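Local coordinates for protein heme oxygenase 1 (PDB 1WE1) that binds heme and probably opens its ring with oxygen and reductase electrons, yielding biliverdin IXalpha, carbon monoxide and ferrous iron, at residues 182-185 and 186-189; 104-107 and 108-112; 54-57 and 58-62; 75-78 and 79-83. All coordinates share one frame; numbering follows the deposited sequence.

Contact 1 of 4, residues 182-185 and 186-189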
loop_
_atom_site.group_PDB
_atom_site.type_symbol
_atom_site.label_atom_id
_atom_site.label_comp_id
_atom_site.label_asym_id
_atom_site.label_seq_id
_atom_site.Cartn_x
_atom_site.Cartn_y
_atom_site.Cartn_z
ATOM N N GLN A 182 25.885 1.793 4.934
ATOM C CA GLN A 182 25.574 1.037 3.730
ATOM C C GLN A 182 25.181 -0.419 3.980
ATOM O O GLN A 182 24.395 -0.991 3.220
ATOM C CB GLN A 182 26.763 1.094 2.771
ATOM C CG GLN A 182 26.457 1.831 1.493
ATOM C CD GLN A 182 25.491 1.073 0.618
ATOM O OE1 GLN A 182 24.898 1.637 -0.299
ATOM N NE2 GLN A 182 25.334 -0.220 0.887
ATOM N N ALA A 183 25.726 -1.015 5.039
ATOM C CA ALA A 183 25.422 -2.407 5.372
ATOM C C ALA A 183 23.934 -2.591 5.676
ATOM O O ALA A 183 23.277 -3.477 5.123
ATOM C CB ALA A 183 26.254 -2.854 6.565
ATOM N N THR A 184 23.407 -1.749 6.559
ATOM C CA THR A 184 22.003 -1.819 6.924
ATOM C C THR A 184 21.138 -1.284 5.776
ATOM O O THR A 184 20.070 -1.826 5.485
ATOM C CB THR A 184 21.725 -1.015 8.223
ATOM O OG1 THR A 184 22.039 0.364 8.016
ATOM C CG2 THR A 184 22.576 -1.551 9.375
ATOM N N ALA A 185 21.609 -0.230 5.116
ATOM C CA ALA A 185 20.874 0.352 3.997
ATOM C C ALA A 185 20.549 -0.746 2.995
ATOM O O ALA A 185 19.617 -0.625 2.199
ATOM C CB ALA A 185 21.705 1.438 3.325
ATOM N N GLU A 186 21.319 -1.822 3.041
ATOM C CA GLU A 186 21.086 -2.926 2.135
ATOM C C GLU A 186 20.071 -3.910 2.710
ATOM O O GLU A 186 19.404 -4.620 1.964
ATOM C CB GLU A 186 22.415 -3.611 1.797
ATOM C CG GLU A 186 23.298 -2.744 0.889
ATOM C CD GLU A 186 24.606 -3.410 0.468
ATOM O OE1 GLU A 186 25.268 -2.877 -0.452
ATOM O OE2 GLU A 186 24.981 -4.451 1.053
ATOM N N ARG A 187 19.950 -3.942 4.036
ATOM C CA ARG A 187 18.982 -4.823 4.693
ATOM C C ARG A 187 17.582 -4.234 4.490
ATOM O O ARG A 187 16.576 -4.946 4.522
ATOM C CB ARG A 187 19.265 -4.923 6.200
ATOM C CG ARG A 187 20.371 -5.885 6.599
ATOM C CD ARG A 187 20.364 -6.122 8.112
ATOM N NE ARG A 187 20.524 -4.873 8.858
ATOM C CZ ARG A 187 19.631 -4.377 9.715
ATOM N NH1 ARG A 187 18.490 -5.024 9.954
ATOM N NH2 ARG A 187 19.876 -3.218 10.321
ATOM N N ILE A 188 17.556 -2.917 4.303
ATOM C CA ILE A 188 16.345 -2.149 4.082
ATOM C C ILE A 188 15.855 -2.430 2.669
ATOM O O ILE A 188 14.664 -2.670 2.445
ATOM C CB ILE A 188 16.625 -0.631 4.248
ATOM C CG1 ILE A 188 17.002 -0.341 5.706
ATOM C CG2 ILE A 188 15.415 0.192 3.792
ATOM C CD1 ILE A 188 17.145 1.118 6.037
ATOM N N VAL A 189 16.776 -2.393 1.712
ATOM C CA VAL A 189 16.417 -2.674 0.339
ATOM C C VAL A 189 15.850 -4.092 0.255
ATOM O O VAL A 189 14.801 -4.326 -0.357
ATOM C CB VAL A 189 17.631 -2.536 -0.586
ATOM C CG1 VAL A 189 17.288 -3.012 -1.992
ATOM C CG2 VAL A 189 18.062 -1.086 -0.629
#

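Contact 2 of 4, residues 104-107 and 108-112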
loop_
_atom_site.group_PDB
_atom_site.type_symbol
_atom_site.label_atom_id
_atom_site.label_comp_id
_atom_site.label_asym_id
_atom_site.label_seq_id
_atom_site.Cartn_x
_atom_site.Cartn_y
_atom_site.Cartn_z
ATOM N N ALA A 104 -0.163 -12.113 7.468
ATOM C CA ALA A 104 1.275 -12.314 7.391
ATOM C C ALA A 104 1.930 -10.939 7.219
ATOM O O ALA A 104 2.963 -10.646 7.822
ATOM C CB ALA A 104 1.624 -13.229 6.213
ATOM N N TYR A 105 1.315 -10.097 6.396
ATOM C CA TYR A 105 1.828 -8.760 6.165
ATOM C C TYR A 105 1.902 -8.025 7.510
ATOM O O TYR A 105 2.969 -7.574 7.918
ATOM C CB TYR A 105 0.906 -8.004 5.206
ATOM C CG TYR A 105 1.560 -6.842 4.483
ATOM C CD1 TYR A 105 2.600 -6.105 5.072
ATOM C CD2 TYR A 105 1.119 -6.454 3.218
ATOM C CE1 TYR A 105 3.177 -5.009 4.410
ATOM C CE2 TYR A 105 1.685 -5.362 2.551
ATOM C CZ TYR A 105 2.711 -4.644 3.154
ATOM O OH TYR A 105 3.240 -3.551 2.499
ATOM N N VAL A 106 0.763 -7.915 8.189
ATOM C CA VAL A 106 0.680 -7.243 9.485
ATOM C C VAL A 106 1.684 -7.828 10.462
ATOM O O VAL A 106 2.310 -7.099 11.237
ATOM C CB VAL A 106 -0.737 -7.392 10.118
ATOM C CG1 VAL A 106 -0.698 -7.074 11.612
ATOM C CG2 VAL A 106 -1.709 -6.484 9.420
ATOM N N ASP A 107 1.808 -9.152 10.429
ATOM C CA ASP A 107 2.729 -9.874 11.306
ATOM C C ASP A 107 4.171 -9.413 11.103
ATOM O O ASP A 107 4.894 -9.179 12.070
ATOM C CB ASP A 107 2.620 -11.385 11.061
ATOM C CG ASP A 107 1.383 -12.006 11.712
ATOM O OD1 ASP A 107 1.096 -13.186 11.431
ATOM O OD2 ASP A 107 0.702 -11.327 12.509
ATOM N N ARG A 108 4.588 -9.279 9.848
ATOM C CA ARG A 108 5.941 -8.836 9.563
ATOM C C ARG A 108 6.202 -7.422 10.086
ATOM O O ARG A 108 7.256 -7.155 10.662
ATOM C CB ARG A 108 6.224 -8.882 8.062
ATOM C CG ARG A 108 7.534 -8.184 7.680
ATOM C CD ARG A 108 8.728 -8.840 8.359
ATOM N NE ARG A 108 8.889 -10.208 7.888
ATOM C CZ ARG A 108 9.558 -10.555 6.790
ATOM N NH1 ARG A 108 9.629 -11.834 6.440
ATOM N NH2 ARG A 108 10.189 -9.637 6.063
ATOM N N VAL A 109 5.252 -6.517 9.875
ATOM C CA VAL A 109 5.404 -5.134 10.328
ATOM C C VAL A 109 5.671 -5.106 11.831
ATOM O O VAL A 109 6.600 -4.450 12.303
ATOM C CB VAL A 109 4.124 -4.297 10.029
ATOM C CG1 VAL A 109 4.249 -2.902 10.623
ATOM C CG2 VAL A 109 3.904 -4.206 8.529
ATOM N N ARG A 110 4.843 -5.837 12.568
ATOM C CA ARG A 110 4.943 -5.913 14.011
ATOM C C ARG A 110 6.253 -6.540 14.465
ATOM O O ARG A 110 6.844 -6.108 15.456
ATOM C CB ARG A 110 3.754 -6.708 14.565
ATOM C CG ARG A 110 2.455 -5.917 14.562
ATOM C CD ARG A 110 2.603 -4.699 15.469
ATOM N NE ARG A 110 1.520 -3.719 15.367
ATOM C CZ ARG A 110 0.228 -3.994 15.518
ATOM N NH1 ARG A 110 -0.170 -5.237 15.776
ATOM N NH2 ARG A 110 -0.663 -3.016 15.431
ATOM N N GLN A 111 6.703 -7.555 13.736
ATOM C CA GLN A 111 7.938 -8.250 14.069
ATOM C C GLN A 111 9.108 -7.290 13.902
ATOM O O GLN A 111 9.893 -7.059 14.822
ATOM C CB GLN A 111 8.130 -9.452 13.142
ATOM C CG GLN A 111 8.857 -10.631 13.774
ATOM C CD GLN A 111 10.000 -10.209 14.680
ATOM O OE1 GLN A 111 9.901 -10.281 15.911
ATOM N NE2 GLN A 111 11.094 -9.757 14.074
ATOM N N VAL A 112 9.216 -6.739 12.705
ATOM C CA VAL A 112 10.271 -5.813 12.388
ATOM C C VAL A 112 10.317 -4.672 13.400
ATOM O O VAL A 112 11.394 -4.196 13.752
ATOM C CB VAL A 112 10.073 -5.273 10.951
ATOM C CG1 VAL A 112 10.594 -3.855 10.829
ATOM C CG2 VAL A 112 10.791 -6.189 9.961
#

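Contact 3 of 4, residues 54-57 and 58-62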
loop_
_atom_site.group_PDB
_atom_site.type_symbol
_atom_site.label_atom_id
_atom_site.label_comp_id
_atom_site.label_asym_id
_atom_site.label_seq_id
_atom_site.Cartn_x
_atom_site.Cartn_y
_atom_site.Cartn_z
ATOM N N GLU A 54 1.181 2.523 10.987
ATOM C CA GLU A 54 1.017 3.868 11.537
ATOM C C GLU A 54 1.059 3.930 13.064
ATOM O O GLU A 54 1.470 4.940 13.642
ATOM C CB GLU A 54 -0.271 4.490 10.999
ATOM C CG GLU A 54 -0.042 5.228 9.691
ATOM C CD GLU A 54 -1.159 5.052 8.688
ATOM O OE1 GLU A 54 -2.334 5.296 9.040
ATOM O OE2 GLU A 54 -0.853 4.675 7.538
ATOM N N GLU A 55 0.642 2.853 13.715
ATOM C CA GLU A 55 0.680 2.799 15.170
ATOM C C GLU A 55 2.150 2.687 15.631
ATOM O O GLU A 55 2.607 3.456 16.479
ATOM C CB GLU A 55 -0.115 1.590 15.661
ATOM C CG GLU A 55 -0.233 1.458 17.162
ATOM C CD GLU A 55 -1.139 0.298 17.558
ATOM O OE1 GLU A 55 -0.626 -0.743 18.034
ATOM O OE2 GLU A 55 -2.373 0.430 17.380
ATOM N N GLU A 56 2.881 1.729 15.059
ATOM C CA GLU A 56 4.285 1.507 15.401
ATOM C C GLU A 56 5.139 2.723 15.043
ATOM O O GLU A 56 6.022 3.118 15.799
ATOM C CB GLU A 56 4.830 0.266 14.678
ATOM C CG GLU A 56 4.159 -1.064 15.048
ATOM C CD GLU A 56 4.456 -1.519 16.470
ATOM O OE1 GLU A 56 5.214 -0.820 17.174
ATOM O OE2 GLU A 56 3.934 -2.577 16.890
ATOM N N MET A 57 4.873 3.321 13.892
ATOM C CA MET A 57 5.640 4.480 13.472
ATOM C C MET A 57 5.491 5.647 14.462
ATOM O O MET A 57 6.429 6.420 14.663
ATOM C CB MET A 57 5.195 4.919 12.082
ATOM C CG MET A 57 6.235 5.724 11.334
ATOM S SD MET A 57 7.643 4.690 10.907
ATOM C CE MET A 57 6.901 3.701 9.618
ATOM N N ALA A 58 4.317 5.766 15.078
ATOM C CA ALA A 58 4.060 6.838 16.037
ATOM C C ALA A 58 4.860 6.634 17.316
ATOM O O ALA A 58 5.203 7.605 17.995
ATOM C CB ALA A 58 2.570 6.926 16.352
ATOM N N LYS A 59 5.151 5.380 17.652
ATOM C CA LYS A 59 5.952 5.089 18.842
ATOM C C LYS A 59 7.379 5.570 18.610
ATOM O O LYS A 59 8.085 5.927 19.548
ATOM C CB LYS A 59 6.020 3.590 19.132
ATOM C CG LYS A 59 4.750 2.959 19.634
ATOM C CD LYS A 59 5.081 1.680 20.404
ATOM C CE LYS A 59 6.018 0.758 19.617
ATOM N NZ LYS A 59 6.382 -0.471 20.380
ATOM N N PHE A 60 7.802 5.563 17.350
ATOM C CA PHE A 60 9.152 5.981 17.011
ATOM C C PHE A 60 9.196 7.366 16.388
ATOM O O PHE A 60 10.077 7.653 15.586
ATOM C CB PHE A 60 9.805 4.964 16.057
ATOM C CG PHE A 60 9.858 3.566 16.606
ATOM C CD1 PHE A 60 8.825 2.669 16.366
ATOM C CD2 PHE A 60 10.918 3.161 17.407
ATOM C CE1 PHE A 60 8.840 1.386 16.919
ATOM C CE2 PHE A 60 10.943 1.883 17.965
ATOM C CZ PHE A 60 9.897 0.994 17.719
ATOM N N LYS A 61 8.254 8.230 16.756
ATOM C CA LYS A 61 8.240 9.577 16.197
ATOM C C LYS A 61 9.546 10.313 16.522
ATOM O O LYS A 61 9.987 11.178 15.758
ATOM C CB LYS A 61 7.050 10.380 16.736
ATOM C CG LYS A 61 7.032 10.516 18.235
ATOM C CD LYS A 61 6.060 11.592 18.716
ATOM C CE LYS A 61 4.606 11.263 18.402
ATOM N NZ LYS A 61 4.304 11.386 16.951
ATOM N N ASP A 62 10.168 9.949 17.644
ATOM C CA ASP A 62 11.416 10.581 18.082
ATOM C C ASP A 62 12.624 9.640 18.100
ATOM O O ASP A 62 13.616 9.908 18.777
ATOM C CB ASP A 62 11.220 11.189 19.473
ATOM C CG ASP A 62 9.897 10.781 20.097
ATOM O OD1 ASP A 62 9.565 9.572 20.038
ATOM O OD2 ASP A 62 9.194 11.663 20.642
#

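Contact 4 of 4, residues 75-78 and 79-83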
loop_
_atom_site.group_PDB
_atom_site.type_symbol
_atom_site.label_atom_id
_atom_site.label_comp_id
_atom_site.label_asym_id
_atom_site.label_seq_id
_atom_site.Cartn_x
_atom_site.Cartn_y
_atom_site.Cartn_z
ATOM N N ASN A 75 -0.343 9.241 6.760
ATOM C CA ASN A 75 -1.315 8.305 7.342
ATOM C C ASN A 75 -2.566 7.998 6.492
ATOM O O ASN A 75 -3.365 8.878 6.167
ATOM C CB ASN A 75 -1.720 8.775 8.752
ATOM C CG ASN A 75 -0.578 8.631 9.768
ATOM O OD1 ASN A 75 -0.745 8.892 10.958
ATOM N ND2 ASN A 75 0.586 8.219 9.290
ATOM N N ARG A 76 -2.715 6.725 6.140
ATOM C CA ARG A 76 -3.827 6.264 5.318
ATOM C C ARG A 76 -4.952 5.570 6.109
ATOM O O ARG A 76 -6.037 5.366 5.579
ATOM C CB ARG A 76 -3.320 5.280 4.244
ATOM C CG ARG A 76 -2.333 5.826 3.207
ATOM C CD ARG A 76 -2.928 6.940 2.334
ATOM N NE ARG A 76 -3.129 8.167 3.098
ATOM C CZ ARG A 76 -3.866 9.197 2.694
ATOM N NH1 ARG A 76 -4.488 9.160 1.521
ATOM N NH2 ARG A 76 -3.990 10.267 3.469
ATOM N N LYS A 77 -4.714 5.215 7.365
ATOM C CA LYS A 77 -5.741 4.496 8.112
ATOM C C LYS A 77 -7.157 5.083 8.027
ATOM O O LYS A 77 -8.094 4.393 7.609
ATOM C CB LYS A 77 -5.347 4.341 9.578
ATOM C CG LYS A 77 -6.288 3.408 10.309
ATOM C CD LYS A 77 -6.091 3.475 11.803
ATOM C CE LYS A 77 -7.063 2.545 12.518
ATOM N NZ LYS A 77 -6.878 2.672 13.995
ATOM N N GLN A 78 -7.309 6.345 8.425
ATOM C CA GLN A 78 -8.608 7.015 8.402
ATOM C C GLN A 78 -9.266 7.050 7.016
ATOM O O GLN A 78 -10.451 6.741 6.879
ATOM C CB GLN A 78 -8.477 8.445 8.936
ATOM C CG GLN A 78 -8.036 8.551 10.398
ATOM C CD GLN A 78 -6.681 7.894 10.669
ATOM O OE1 GLN A 78 -5.764 7.934 9.831
ATOM N NE2 GLN A 78 -6.544 7.300 11.854
ATOM N N SER A 79 -8.509 7.429 5.991
ATOM C CA SER A 79 -9.057 7.494 4.642
ATOM C C SER A 79 -9.528 6.113 4.208
ATOM O O SER A 79 -10.523 5.983 3.496
ATOM C CB SER A 79 -8.007 8.026 3.651
ATOM O OG SER A 79 -7.049 7.035 3.299
ATOM N N LEU A 80 -8.814 5.085 4.656
ATOM C CA LEU A 80 -9.138 3.704 4.331
ATOM C C LEU A 80 -10.404 3.277 5.091
ATOM O O LEU A 80 -11.168 2.414 4.629
ATOM C CB LEU A 80 -7.948 2.815 4.693
ATOM C CG LEU A 80 -7.369 1.811 3.685
ATOM C CD1 LEU A 80 -7.508 2.278 2.252
ATOM C CD2 LEU A 80 -5.910 1.602 4.030
ATOM N N GLU A 81 -10.632 3.873 6.257
ATOM C CA GLU A 81 -11.832 3.552 7.012
ATOM C C GLU A 81 -13.002 4.156 6.249
ATOM O O GLU A 81 -14.102 3.594 6.212
ATOM C CB GLU A 81 -11.780 4.146 8.419
ATOM C CG GLU A 81 -10.793 3.461 9.340
ATOM C CD GLU A 81 -10.901 3.933 10.776
ATOM O OE1 GLU A 81 -10.243 3.323 11.650
ATOM O OE2 GLU A 81 -11.638 4.914 11.030
ATOM N N GLN A 82 -12.754 5.305 5.632
ATOM C CA GLN A 82 -13.784 5.971 4.856
ATOM C C GLN A 82 -14.176 5.097 3.675
ATOM O O GLN A 82 -15.352 4.995 3.330
ATOM C CB GLN A 82 -13.287 7.344 4.394
ATOM C CG GLN A 82 -13.471 8.433 5.462
ATOM C CD GLN A 82 -12.787 9.755 5.115
ATOM O OE1 GLN A 82 -12.765 10.176 3.951
ATOM N NE2 GLN A 82 -12.240 10.425 6.131
ATOM N N ASP A 83 -13.194 4.439 3.075
ATOM C CA ASP A 83 -13.476 3.564 1.951
ATOM C C ASP A 83 -14.245 2.304 2.364
ATOM O O ASP A 83 -15.092 1.835 1.623
ATOM C CB ASP A 83 -12.173 3.193 1.238
ATOM C CG ASP A 83 -11.614 4.342 0.400
ATOM O OD1 ASP A 83 -10.532 4.171 -0.209
ATOM O OD2 ASP A 83 -12.254 5.416 0.340
#

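Contact 1 of 4, residues 182-185 and 186-189
E186 and Q182 meet one turn apart near the N-terminal end of the alpha helix 182-205, part of the all-helical heme oxygenase fold. E186 runs extended beyond CG, and its aliphatic part lies close against Q182, with E186 CG 3.1 Å from Q182 O. The bend at chi2 of Q182 (-69°) turns its amide toward the E186 carboxylate, which reaches back to it. Q182 NE2 then gives E186 OE1 a weak, bent hydrogen bond of 3.0 Å. The amide and carboxylate planes stand 80° apart, so the two groups meet almost at right angles. The other end of the amide, Q182 OE1, has a weak bond from Q8.

T184 makes the second side-chain meeting. Its CG2 lies at the edge of the R187 guanidinium, in the plane of that group, and comes 3.3 Å from R187 NH2. The charge of R187 is met by a salt bridge to E118. The carbonyl of T184 takes the I188 amide, T184 O to I188 N 3.0 Å, nearly along the C=O axis.

A185 is buried, with I180 beside its methyl. I188 packs on V121 and A122 of helix 120-146 and lies about 6 Å, side chain to side chain, from the heme-binding Y125. This turn therefore joins helix 182-205 to helix 120-146. A185 O receives a weak bond from V189 N, and V189 CG2 lies 3.3 Å from A185 O.

Contact 2 of 4, residues 104-107 and 108-112
Four i to i+4 backbone bonds join 104-107 to 108-112, from R108 N to A104 O (2.9 Å) through to Q111 N to D107 O (2.9 Å), all regular alpha helix. The turns belong to helix 100-115 of the heme oxygenase fold.

Y105 and V109 stand one turn apart on a buried side. V109 CG2 reaches obliquely to the Y105 ring and comes 4.2 Å from Y105 CD1. The same methyl, V109 CG2, lies 3.5 Å from Y105 O. CG of Y105 points opposite the backbone N (chi1 -158°), which sets the ring among V49, H123, M198 and M202. Its hydroxyl pairs with N199, and its side chain lies about 6 Å from the heme. Y105 thus sits where helices 36-59, 120-146 and 182-205 come together.

The two arginines reach to other helices. R108 bends at chi2 and chi3, and its NH2 forms salt bridges with E191 and D194 of helix 182-205. R110 turns to helix 36-59, where its NE is paired with E56. Its aliphatic root stays close to the preceding turn, with R110 CG 3.5 Å from V106 O. V106 packs on F48 and V49 of the same neighbouring helix. D107 OD2 is bonded to Q103, one turn back. Q111 sends its amide on to T115, while Q111 CB rests 3.4 Å from D107 O.

Contact 3 of 4, residues 54-57 and 58-62
K59 and E56 lie side by side and point the same way, one turn apart in the last part of helix 36-59. From the root of K59 outward, K59 CB sits 3.4 Å from E56 O. K59 CG lies 3.8 Å from E55 O. K59 CD passes 4.1 Å from E56 OE1. The chain then bends at chi3 (-50°), which brings K59 CE beside the carboxylate, near its plane, 3.0 Å from E56 OE1. At the tip, K59 NZ forms a salt bridge with E56 OE1 at 3.4 Å. The other oxygen, E56 OE2, is held by R110 of helix 100-115, so this buried carboxylate stands between two positive groups. That would probably keep it ionised.

F60 follows, its side chain packed on L66. With an alanine here, L66 would probably lose the ring it packs against, leaving a gap beside it. M57, on the inner side, packs on L66 and Y70. The backbone slackens: F60 N reaches M57 O, at 3.1 Å, by a weak bond. The arrangement is an i to i+3 glutamate-lysine ion pair near the C-terminal end of an alpha helix.

Contact 4 of 4, residues 75-78 and 79-83
R76 and S79 meet in a local contact at the start of helix 77-88, where the chain enters its first turn beside helix 36-59. R76 O accepts two donors. L80 N lies 2.9 Å from R76 O, nearly in line with the carbonyl, and S79 OG gives R76 O a bond of 3.0 Å. The chi1 of S79 (77°) puts OG between its own backbone N and carbonyl carbon, and from there it turns back to R76. The same S79 OG lies over one face of the R76 guanidinium, 3.7 Å above its plane and offset toward the rim.

R76 is buried and folded, bent at chi2 and chi3. R76 NH2 gives a hydrogen bond of 3.1 Å to N75 O, from above the carbonyl plane, and R76 NE adds a weak one to the same oxygen. NE also serves L74 O, NH1 serves the carbonyls of F155 and E157, and F158 makes a cation-pi contact. A leucine in its place would probably leave these carbonyls without the guanidinium donors and F158 without its cation.

On another side of the helix K77 and E81 lie one turn apart. K77 CE comes 3.4 Å from E81 OE1, but K77 NZ stays beyond salt-bridge range. E81 OE1 is bonded to Y47. The carboxylate of E54 accepts the amides of R76 and K77, tying this turn to helix 36-59.

Backbone carbonyls and the F158 ring thus surround the buried guanidinium of R76 and would probably stabilise its positive charge.

All four contacts are local, each closing about a turn of helix, so none nests in or crosses another. From the N terminus, contact 3 comes first, at the end of helix 36-59. Contact 4 follows at the start of helix 77-88 and touches contact 3 through E54. Contact 2, in helix 100-115, comes back to contact 3 through the R110 to E56 salt bridge. Residues 54-57 are thus a common meeting place for three helices. Contact 1, near the start of helix 182-205, touches none of the others. Its centre lies about 30 Å from that of contact 4, on the opposite side of the chain's centre. Farther along, its helix meets contact 2 through E191, D194 and N199.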